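Local coordinates for transcriptional regulator, putative, Mar family (Thermotoga maritima, PDB 2ETH), which probably binds DNA as a dimeric transcription factor of the MarR family, regulating gene expression, at residues Tyr48-Val53 / Gly113-Asn118. Residues are numbered along the deposited sequence; the frame is centred on the assembly and turned at random.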
ATOM      1  N   TYR A  48      -5.482  -6.625  -0.056  1.00 47.19           N
ATOM      2  CA  TYR A  48      -4.996  -6.951   1.275  1.00 47.66           C
ATOM      3  C   TYR A  48      -5.447  -8.360   1.672  1.00 46.48           C
ATOM      4  O   TYR A  48      -4.628  -9.197   2.146  1.00 46.68           O
ATOM      5  CB  TYR A  48      -5.530  -5.857   2.245  1.00 50.77           C
ATOM      6  CG  TYR A  48      -4.850  -5.781   3.586  1.00 53.17           C
ATOM      7  CD1 TYR A  48      -3.480  -6.016   3.715  1.00 57.67           C
ATOM      8  CD2 TYR A  48      -5.566  -5.490   4.740  1.00 57.27           C
ATOM      9  CE1 TYR A  48      -2.836  -5.958   4.958  1.00 56.53           C
ATOM     10  CE2 TYR A  48      -4.909  -5.426   6.001  1.00 57.76           C
ATOM     11  CZ  TYR A  48      -3.546  -5.670   6.064  1.00 55.19           C
ATOM     12  OH  TYR A  48      -2.894  -5.638   7.246  1.00 57.34           O
ATOM     13  N   ALA A  49      -6.725  -8.664   1.439  1.00 44.47           N
ATOM     14  CA  ALA A  49      -7.243 -10.013   1.728  1.00 43.72           C
ATOM     15  C   ALA A  49      -6.630 -11.076   0.791  1.00 42.85           C
ATOM     16  O   ALA A  49      -6.337 -12.185   1.222  1.00 42.31           O
ATOM     17  CB  ALA A  49      -8.758 -10.051   1.688  1.00 42.51           C
ATOM     18  N   PHE A  50      -6.424 -10.730  -0.473  1.00 42.54           N
ATOM     19  CA  PHE A  50      -5.819 -11.642  -1.453  1.00 43.04           C
ATOM     20  C   PHE A  50      -4.406 -12.009  -1.016  1.00 43.35           C
ATOM     21  O   PHE A  50      -4.106 -13.172  -0.897  1.00 43.70           O
ATOM     22  CB  PHE A  50      -5.807 -11.047  -2.887  1.00 43.34           C
ATOM     23  CG  PHE A  50      -5.077 -11.914  -3.909  1.00 44.80           C
ATOM     24  CD1 PHE A  50      -5.641 -13.119  -4.368  1.00 43.78           C
ATOM     25  CD2 PHE A  50      -3.807 -11.550  -4.379  1.00 43.82           C
ATOM     26  CE1 PHE A  50      -4.949 -13.913  -5.291  1.00 44.27           C
ATOM     27  CE2 PHE A  50      -3.124 -12.344  -5.296  1.00 43.76           C
ATOM     28  CZ  PHE A  50      -3.691 -13.506  -5.768  1.00 42.67           C
ATOM     29  N   LEU A  51      -3.565 -11.016  -0.713  1.00 44.24           N
ATOM     30  CA  LEU A  51      -2.177 -11.281  -0.237  1.00 43.94           C
ATOM     31  C   LEU A  51      -2.108 -12.048   1.075  1.00 43.65           C
ATOM     32  O   LEU A  51      -1.263 -12.953   1.250  1.00 43.55           O
ATOM     33  CB  LEU A  51      -1.390  -9.991  -0.116  1.00 44.51           C
ATOM     34  CG  LEU A  51      -1.069  -9.276  -1.442  1.00 45.73           C
ATOM     35  CD1 LEU A  51      -0.531  -7.858  -1.157  1.00 44.33           C
ATOM     36  CD2 LEU A  51      -0.063 -10.121  -2.260  1.00 46.47           C
ATOM     37  N   TYR A  52      -2.998 -11.727   1.992  1.00 43.49           N
ATOM     38  CA  TYR A  52      -3.046 -12.455   3.248  1.00 43.60           C
ATOM     39  C   TYR A  52      -3.186 -13.932   2.955  1.00 43.38           C
ATOM     40  O   TYR A  52      -2.374 -14.718   3.415  1.00 44.15           O
ATOM     41  CB  TYR A  52      -4.189 -11.935   4.121  1.00 44.63           C
ATOM     42  CG  TYR A  52      -4.342 -12.628   5.446  1.00 45.90           C
ATOM     43  CD1 TYR A  52      -3.241 -12.816   6.268  1.00 47.65           C
ATOM     44  CD2 TYR A  52      -5.588 -13.082   5.890  1.00 44.50           C
ATOM     45  CE1 TYR A  52      -3.357 -13.442   7.510  1.00 47.55           C
ATOM     46  CE2 TYR A  52      -5.715 -13.700   7.120  1.00 46.76           C
ATOM     47  CZ  TYR A  52      -4.564 -13.879   7.930  1.00 48.65           C
ATOM     48  OH  TYR A  52      -4.589 -14.530   9.153  1.00 49.86           O
ATOM     49  N   VAL A  53      -4.168 -14.323   2.149  1.00 42.81           N
ATOM     50  CA  VAL A  53      -4.299 -15.743   1.749  1.00 42.80           C
ATOM     51  C   VAL A  53      -3.158 -16.257   0.866  1.00 43.36           C
ATOM     52  O   VAL A  53      -2.715 -17.391   1.029  1.00 43.21           O
ATOM     53  CB  VAL A  53      -5.733 -16.060   1.063  1.00 43.81           C
ATOM     54  CG1 VAL A  53      -5.803 -17.524   0.512  1.00 40.65           C
ATOM     55  CG2 VAL A  53      -6.853 -15.802   2.059  1.00 39.48           C
ATOM     56  N   GLY A 113       2.318 -15.277  -8.304  1.00 48.50           N
ATOM     57  CA  GLY A 113       3.627 -15.525  -8.874  1.00 48.99           C
ATOM     58  C   GLY A 113       4.184 -14.326  -9.619  1.00 50.06           C
ATOM     59  O   GLY A 113       5.361 -14.017  -9.515  1.00 49.69           O
ATOM     60  N   GLU A 114       3.343 -13.633 -10.366  1.00 50.55           N
ATOM     61  CA  GLU A 114       3.784 -12.412 -10.990  1.00 51.92           C
ATOM     62  C   GLU A 114       4.151 -11.361  -9.955  1.00 51.43           C
ATOM     63  O   GLU A 114       5.090 -10.602 -10.136  1.00 52.57           O
ATOM     64  CB  GLU A 114       2.694 -11.826 -11.870  1.00 52.26           C
ATOM     65  CG  GLU A 114       2.436 -12.596 -13.133  1.00 56.34           C
ATOM     66  CD  GLU A 114       1.155 -12.107 -13.818  1.00 62.31           C
ATOM     67  OE1 GLU A 114       0.765 -10.939 -13.506  1.00 66.76           O
ATOM     68  OE2 GLU A 114       0.544 -12.872 -14.634  1.00 62.10           O
ATOM     69  N   ILE A 115       3.350 -11.276  -8.910  1.00 50.60           N
ATOM     70  CA  ILE A 115       3.529 -10.269  -7.890  1.00 49.76           C
ATOM     71  C   ILE A 115       4.846 -10.495  -7.130  1.00 48.23           C
ATOM     72  O   ILE A 115       5.583  -9.558  -6.861  1.00 46.40           O
ATOM     73  CB  ILE A 115       2.338 -10.298  -6.915  1.00 49.46           C
ATOM     74  CG1 ILE A 115       1.150  -9.557  -7.525  1.00 51.38           C
ATOM     75  CG2 ILE A 115       2.711  -9.643  -5.588  1.00 49.58           C
ATOM     76  CD1 ILE A 115      -0.070  -9.560  -6.599  1.00 51.20           C
ATOM     77  N   LEU A 116       5.084 -11.755  -6.785  1.00 47.74           N
ATOM     78  CA  LEU A 116       6.285 -12.191  -6.095  1.00 48.47           C
ATOM     79  C   LEU A 116       7.507 -11.948  -6.977  1.00 48.51           C
ATOM     80  O   LEU A 116       8.522 -11.459  -6.512  1.00 47.22           O
ATOM     81  CB  LEU A 116       6.168 -13.654  -5.709  1.00 47.70           C
ATOM     82  CG  LEU A 116       7.314 -14.247  -4.911  1.00 49.57           C
ATOM     83  CD1 LEU A 116       7.812 -13.254  -3.799  1.00 49.57           C
ATOM     84  CD2 LEU A 116       6.874 -15.666  -4.336  1.00 48.20           C
ATOM     85  N   SER A 117       7.350 -12.192  -8.276  1.00 49.36           N
ATOM     86  CA  SER A 117       8.391 -11.945  -9.243  1.00 50.51           C
ATOM     87  C   SER A 117       8.720 -10.443  -9.362  1.00 50.95           C
ATOM     88  O   SER A 117       9.874 -10.049  -9.452  1.00 51.07           O
ATOM     89  CB  SER A 117       7.947 -12.502 -10.579  1.00 51.20           C
ATOM     90  OG  SER A 117       9.011 -12.540 -11.499  1.00 54.00           O
ATOM     91  N   ASN A 118       7.698  -9.602  -9.350  1.00 51.23           N
ATOM     92  CA  ASN A 118       7.908  -8.166  -9.415  1.00 50.87           C
ATOM     93  C   ASN A 118       8.585  -7.669  -8.160  1.00 50.35           C
ATOM     94  O   ASN A 118       9.413  -6.780  -8.222  1.00 50.49           O
ATOM     95  CB  ASN A 118       6.578  -7.446  -9.618  1.00 50.87           C
ATOM     96  CG  ASN A 118       5.952  -7.761 -10.950  1.00 52.06           C
ATOM     97  OD1 ASN A 118       6.589  -8.354 -11.816  1.00 54.30           O
ATOM     98  ND2 ASN A 118       4.698  -7.345 -11.133  1.00 54.46           N
TER
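L51 and I115 hold the closest CA atoms, 9.6 Å apart, of segments 48-53 and 113-118, each a piece of a longer helix in this winged-helix domain of MarR type. At that spacing the two backbones never meet, no hydrogen bond crosses between them, and the contact is made by three apolar side chains burying 88 Å² in all. It illustrates how one branched residue can serve two neighbours. I115, on the long helix 106-127 that follows the wing strands, points toward helix 44-56 and divides its branches: CD1 goes to F50, CG2 to L51. F50 has CG anti to its backbone N (chi1 175°), which carries the ring out toward the long helix, where I115 meets its edge near the ring plane. L51 sets off less directly, but the end of its extended side chain comes nearer, with CD2 4.4 Å from CG2 of I115. Beyond these three side chains, F50 also packs on L82 of helix 72-84 and L104 of strand 100-104, tying the contact to the domain core, while F23 and F19 of the second subunit pack on L51 and I115, respectively, so that the contact also borders the other subunit. The closest approach is 4.3 Å, from CE2 of F50 to CD1 of I115.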